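Local coordinates for protein diaminobutyrate-pyruvate transaminase and L-2,4-diaminobutyrate decarboxylase (Vibrio parahaemolyticus, PDB 2QMA) that probably binds pyridoxal 5'-phosphate and, through the C-terminal decarboxylase domain that this chain represents, probably removes the carboxyl group of L-2,4-diaminobutyrate, at residues H189-Q192 against L196-Y199; L428-H433 against D437-N442. All coordinates share one frame; numbering follows the deposited sequence.

How the contacts relate
Contact 1 closes before contact 2 opens along the chain, and they hold different elements. Their centres are about 50 Å apart and their nearest atoms about 35 Å. Contact 1 lies in the connection between helix 167-187 and strand 203-208 of the seven-stranded mixed sheet, beside the second subunit. Contact 2 lies in the smaller antiparallel-sheet region, where strand 426-431 leads into helix 438-452. No other chain of the assembly touches it. Both are partly buried and away from the lysine predicted to carry the cofactor. Contact 1 holds by apolar and ring packing, with no hydrogen bond between its segments. Contact 2 adds two direct hydrogen bonds and a water bridge.

Contact 1. Residues H189-Q192 against L196-Y199; sequences HSIQ and LPDY
His189 lays its imidazole against Pro197 within the connection that leads from helix 167-187 to strand 203-208. That strand belongs to the mixed sheet of the large domain, the fold type I core of pyridoxal-phosphate enzymes. The connection contains the short helix 191-194 and folds back on itself, so residues 189-192 meet residues 196-199. With CG anti to the backbone N (chi1 179°), the His189 ring is carried over toward Pro197. Pro197 CB sits over the centre of the His189 ring, 4.0 Å from its centroid and 7° off the ring normal. This is a CH-pi contact. At one corner of the ring, His189 NE2 comes to 3.6 Å from Pro197 N, a plain van der Waals contact. The hydrogen bond of NE2 goes to the carbonyl oxygen of Gly195, which helps set the rotation of the ring. Ser190 is the N-cap of helix 191-194; its side chain caps a backbone N of the helix and its OG bonds Lys193 NZ. Ile191, buried, comes next. Ile191 CG1 lies at the edge of the imidazole, in plane, and meets Pro197 CD at 3.8 Å. Ile191 CD1 is 4.0 Å from Leu196 CD2. Ile191 therefore touches both Pro197 and Leu196, and it also packs on Arg179, Asp180 and Ala183 of helix 167-187. The backbone O of Gln192 bonds Ser220 OG of the second subunit, on whose Leu196 the Leu196 of this chain packs. Leu196 points its CB away from the first segment, yet CD2 turns back to the isoleucine. Pro197 CB is shared between two rings. Besides meeting the imidazole, Pro197 CB lies 3.5 Å above the plane of the Tyr199 ring, offset toward the rim.

Contact 2. Residues L428-H433 against D437-N442; sequences LFRATH and DLDELN
Asn442 turns its amide edge to the backbone of Ala431 and pairs with it twice. Ala431 N donates to Asn442 OD1 at 2.7 Å, and Asn442 ND2 donates to Ala431 O at 3.0 Å. Each acceptor is met in its carbonyl plane, on a lone pair. The ND2 bond is nearly straight, at 174°. Asn442 ND2 also donates to Leu438 O, 2.9 Å away, so the amide is held by three bonds and its flip is fixed. Leu438 O takes Asn442 N as well, from the opposite face of its carbonyl plane.

Strand 426-431 is an inner strand of the small four-stranded antiparallel sheet. The chain turns after it into helix 438-452; the axes of 428-431 and 438-442 run at 97°. Asp437 caps this helix: its OD1 accepts from Glu440 N.

Leu438 and Arg430 cross at about a right angle. Leu438 CD1 stands over the centre of the guanidinium, 3.6 Å from Arg430 CZ. The guanidinium and the Asn442 amide have planes 22° apart. The CG of Arg430 lies between backbone N and carbonyl carbon, and the chain then runs extended to NE, which forms a salt bridge with Glu417. A water in the guanidinium plane takes a bond from Arg430 NH1 and gives one to Asp439 OD1. That oxygen also accepts from Thr466 N. The other methyl of the leucine, Leu438 CD2, rests 3.5 Å from His433 N.

Contact 1. Residues H189-Q192 against L196-Y199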
loop_
_atom_site.group_PDB
_atom_site.type_symbol
_atom_site.label_atom_id
_atom_site.label_comp_id
_atom_site.label_asym_id
_atom_site.label_seq_id
_atom_site.Cartn_x
_atom_site.Cartn_y
_atom_site.Cartn_z
ATOM N N HIS A 189 -10.539 -26.590 11.872
ATOM C CA HIS A 189 -9.200 -26.721 11.359
ATOM C C HIS A 189 -8.594 -25.320 11.195
ATOM O O HIS A 189 -9.182 -24.488 10.447
ATOM C CB HIS A 189 -9.270 -27.391 9.978
ATOM C CG HIS A 189 -7.947 -27.573 9.308
ATOM N ND1 HIS A 189 -7.264 -28.770 9.329
ATOM C CD2 HIS A 189 -7.207 -26.728 8.547
ATOM C CE1 HIS A 189 -6.137 -28.639 8.647
ATOM N NE2 HIS A 189 -6.087 -27.415 8.149
ATOM N N SER A 190 -7.462 -25.058 11.875
ATOM C CA SER A 190 -6.744 -23.794 11.717
ATOM C C SER A 190 -5.883 -23.789 10.436
ATOM O O SER A 190 -4.810 -24.408 10.390
ATOM C CB SER A 190 -5.876 -23.449 12.931
ATOM O OG SER A 190 -5.139 -22.272 12.640
ATOM N N ILE A 191 -6.377 -23.130 9.396
ATOM C CA ILE A 191 -5.540 -22.913 8.186
ATOM C C ILE A 191 -4.286 -22.082 8.530
ATOM O O ILE A 191 -3.162 -22.393 8.087
ATOM C CB ILE A 191 -6.345 -22.311 7.008
ATOM C CG1 ILE A 191 -7.414 -23.316 6.557
ATOM C CG2 ILE A 191 -5.368 -21.899 5.806
ATOM C CD1 ILE A 191 -8.239 -22.799 5.357
ATOM N N GLN A 192 -4.442 -21.111 9.436
ATOM C CA GLN A 192 -3.309 -20.367 9.911
ATOM C C GLN A 192 -2.166 -21.279 10.382
ATOM O O GLN A 192 -1.003 -21.070 10.001
ATOM C CB GLN A 192 -3.736 -19.418 11.031
ATOM C CG GLN A 192 -2.679 -18.411 11.418
ATOM C CD GLN A 192 -2.995 -17.767 12.759
ATOM O OE1 GLN A 192 -3.278 -18.459 13.737
ATOM N NE2 GLN A 192 -2.909 -16.445 12.817
ATOM N N LEU A 196 -4.029 -25.558 4.247
ATOM C CA LEU A 196 -5.367 -25.955 3.792
ATOM C C LEU A 196 -5.747 -27.355 4.297
ATOM O O LEU A 196 -4.917 -28.247 4.268
ATOM C CB LEU A 196 -5.401 -25.926 2.243
ATOM C CG LEU A 196 -5.054 -24.618 1.559
ATOM C CD1 LEU A 196 -5.218 -24.883 0.039
ATOM C CD2 LEU A 196 -5.947 -23.416 2.111
ATOM N N PRO A 197 -7.014 -27.565 4.655
ATOM C CA PRO A 197 -7.550 -28.909 4.983
ATOM C C PRO A 197 -7.546 -29.853 3.755
ATOM O O PRO A 197 -7.476 -29.371 2.603
ATOM C CB PRO A 197 -8.965 -28.572 5.491
ATOM C CG PRO A 197 -9.370 -27.347 4.708
ATOM C CD PRO A 197 -8.071 -26.540 4.706
ATOM N N ASP A 198 -7.636 -31.171 3.962
ATOM C CA ASP A 198 -7.652 -32.121 2.807
ATOM C C ASP A 198 -8.851 -31.963 1.868
ATOM O O ASP A 198 -8.773 -32.304 0.697
ATOM C CB ASP A 198 -7.485 -33.635 3.185
ATOM C CG ASP A 198 -7.305 -34.555 1.888
ATOM O OD1 ASP A 198 -6.308 -34.387 1.156
ATOM O OD2 ASP A 198 -8.173 -35.409 1.556
ATOM N N TYR A 199 -9.952 -31.408 2.369
ATOM C CA TYR A 199 -11.099 -31.143 1.525
ATOM C C TYR A 199 -11.029 -29.808 0.768
ATOM O O TYR A 199 -11.987 -29.419 0.110
ATOM C CB TYR A 199 -12.393 -31.234 2.349
ATOM C CG TYR A 199 -12.441 -30.345 3.585
ATOM C CD1 TYR A 199 -12.813 -28.996 3.482
ATOM C CD2 TYR A 199 -12.124 -30.845 4.856
ATOM C CE1 TYR A 199 -12.872 -28.170 4.604
ATOM C CE2 TYR A 199 -12.210 -30.009 5.982
ATOM C CZ TYR A 199 -12.575 -28.667 5.818
ATOM O OH TYR A 199 -12.641 -27.798 6.889
#

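Contact 2. Residues L428-H433 against D437-N442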
loop_
_atom_site.group_PDB
_atom_site.type_symbol
_atom_site.label_atom_id
_atom_site.label_comp_id
_atom_site.label_asym_id
_atom_site.label_seq_id
_atom_site.Cartn_x
_atom_site.Cartn_y
_atom_site.Cartn_z
ATOM N N LEU A 428 -21.442 2.957 -22.172
ATOM C CA LEU A 428 -20.877 2.019 -23.124
ATOM C C LEU A 428 -21.481 2.261 -24.501
ATOM O O LEU A 428 -22.706 2.227 -24.684
ATOM C CB LEU A 428 -21.094 0.562 -22.653
ATOM C CG LEU A 428 -20.475 0.166 -21.302
ATOM C CD1 LEU A 428 -20.873 -1.236 -20.839
ATOM C CD2 LEU A 428 -18.925 0.290 -21.285
ATOM N N PHE A 429 -20.608 2.543 -25.468
ATOM C CA PHE A 429 -21.046 2.985 -26.783
ATOM C C PHE A 429 -19.931 2.806 -27.783
ATOM O O PHE A 429 -18.849 2.396 -27.435
ATOM C CB PHE A 429 -21.449 4.462 -26.710
ATOM C CG PHE A 429 -20.277 5.406 -26.573
ATOM C CD1 PHE A 429 -19.819 6.139 -27.682
ATOM C CD2 PHE A 429 -19.637 5.571 -25.352
ATOM C CE1 PHE A 429 -18.738 7.027 -27.572
ATOM C CE2 PHE A 429 -18.562 6.469 -25.218
ATOM C CZ PHE A 429 -18.112 7.189 -26.339
ATOM N N ARG A 430 -20.201 3.113 -29.037
ATOM C CA ARG A 430 -19.178 2.973 -30.050
ATOM C C ARG A 430 -19.467 3.975 -31.133
ATOM O O ARG A 430 -20.608 4.428 -31.249
ATOM C CB ARG A 430 -19.157 1.545 -30.605
ATOM C CG ARG A 430 -20.406 1.118 -31.344
ATOM C CD ARG A 430 -20.128 -0.208 -31.993
ATOM N NE ARG A 430 -21.301 -0.822 -32.598
ATOM C CZ ARG A 430 -21.309 -2.059 -33.091
ATOM N NH1 ARG A 430 -20.206 -2.803 -33.050
ATOM N NH2 ARG A 430 -22.418 -2.561 -33.616
ATOM N N ALA A 431 -18.422 4.389 -31.859
ATOM C CA ALA A 431 -18.605 5.112 -33.115
ATOM C C ALA A 431 -19.224 4.171 -34.147
ATOM O O ALA A 431 -18.868 2.994 -34.223
ATOM C CB ALA A 431 -17.276 5.658 -33.623
ATOM N N THR A 432 -20.147 4.698 -34.939
ATOM C CA THR A 432 -20.845 3.886 -35.923
ATOM C C THR A 432 -20.571 4.395 -37.365
ATOM O O THR A 432 -20.137 5.538 -37.552
ATOM C CB THR A 432 -22.345 3.774 -35.551
ATOM O OG1 THR A 432 -22.935 2.670 -36.235
ATOM C CG2 THR A 432 -23.090 5.066 -35.876
ATOM N N HIS A 433 -20.787 3.529 -38.359
ATOM C CA HIS A 433 -20.563 3.832 -39.793
ATOM C C HIS A 433 -21.298 2.753 -40.597
ATOM O O HIS A 433 -21.358 1.596 -40.150
ATOM C CB HIS A 433 -19.067 3.788 -40.125
ATOM C CG HIS A 433 -18.714 4.391 -41.459
ATOM N ND1 HIS A 433 -18.491 3.631 -42.587
ATOM C CD2 HIS A 433 -18.543 5.680 -41.838
ATOM C CE1 HIS A 433 -18.206 4.425 -43.605
ATOM N NE2 HIS A 433 -18.224 5.674 -43.176
ATOM N N ASP A 437 -15.455 -1.395 -40.768
ATOM C CA ASP A 437 -15.367 -2.374 -39.685
ATOM C C ASP A 437 -15.374 -1.565 -38.375
ATOM O O ASP A 437 -14.493 -0.737 -38.143
ATOM C CB ASP A 437 -14.105 -3.231 -39.834
ATOM C CG ASP A 437 -14.034 -4.381 -38.817
ATOM O OD1 ASP A 437 -14.423 -4.216 -37.641
ATOM O OD2 ASP A 437 -13.559 -5.472 -39.195
ATOM N N LEU A 438 -16.400 -1.766 -37.555
ATOM C CA LEU A 438 -16.551 -1.010 -36.312
ATOM C C LEU A 438 -15.604 -1.475 -35.223
ATOM O O LEU A 438 -15.072 -0.655 -34.480
ATOM C CB LEU A 438 -18.003 -1.034 -35.819
ATOM C CG LEU A 438 -19.048 -0.627 -36.869
ATOM C CD1 LEU A 438 -20.439 -0.803 -36.296
ATOM C CD2 LEU A 438 -18.820 0.797 -37.419
ATOM N N ASP A 439 -15.394 -2.787 -35.113
ATOM C CA ASP A 439 -14.433 -3.304 -34.137
ATOM C C ASP A 439 -13.064 -2.678 -34.400
ATOM O O ASP A 439 -12.363 -2.255 -33.470
ATOM C CB ASP A 439 -14.364 -4.847 -34.157
ATOM C CG ASP A 439 -15.562 -5.503 -33.453
ATOM O OD1 ASP A 439 -16.300 -4.805 -32.719
ATOM O OD2 ASP A 439 -15.777 -6.728 -33.618
ATOM N N GLU A 440 -12.717 -2.586 -35.678
ATOM C CA GLU A 440 -11.434 -2.046 -36.093
ATOM C C GLU A 440 -11.380 -0.549 -35.840
ATOM O O GLU A 440 -10.380 -0.049 -35.324
ATOM C CB GLU A 440 -11.179 -2.359 -37.573
ATOM C CG GLU A 440 -9.831 -1.881 -38.081
ATOM C CD GLU A 440 -9.815 -1.621 -39.578
ATOM O OE1 GLU A 440 -10.568 -2.290 -40.324
ATOM O OE2 GLU A 440 -9.053 -0.729 -40.006
ATOM N N LEU A 441 -12.464 0.142 -36.211
ATOM C CA LEU A 441 -12.560 1.596 -36.113
ATOM C C LEU A 441 -12.481 2.041 -34.661
ATOM O O LEU A 441 -11.688 2.904 -34.314
ATOM C CB LEU A 441 -13.857 2.098 -36.766
ATOM C CG LEU A 441 -14.314 3.524 -36.458
ATOM C CD1 LEU A 441 -13.316 4.533 -37.033
ATOM C CD2 LEU A 441 -15.728 3.809 -36.952
ATOM N N ASN A 442 -13.279 1.412 -33.802
ATOM C CA ASN A 442 -13.298 1.802 -32.393
ATOM C C ASN A 442 -12.026 1.457 -31.617
ATOM O O ASN A 442 -11.592 2.216 -30.739
ATOM C CB ASN A 442 -14.566 1.288 -31.703
ATOM C CG ASN A 442 -15.790 2.035 -32.147
ATOM O OD1 ASN A 442 -16.107 3.107 -31.609
ATOM N ND2 ASN A 442 -16.501 1.484 -33.138
HETATM O O HOH W 1 -17.386 -1.997 -32.495
#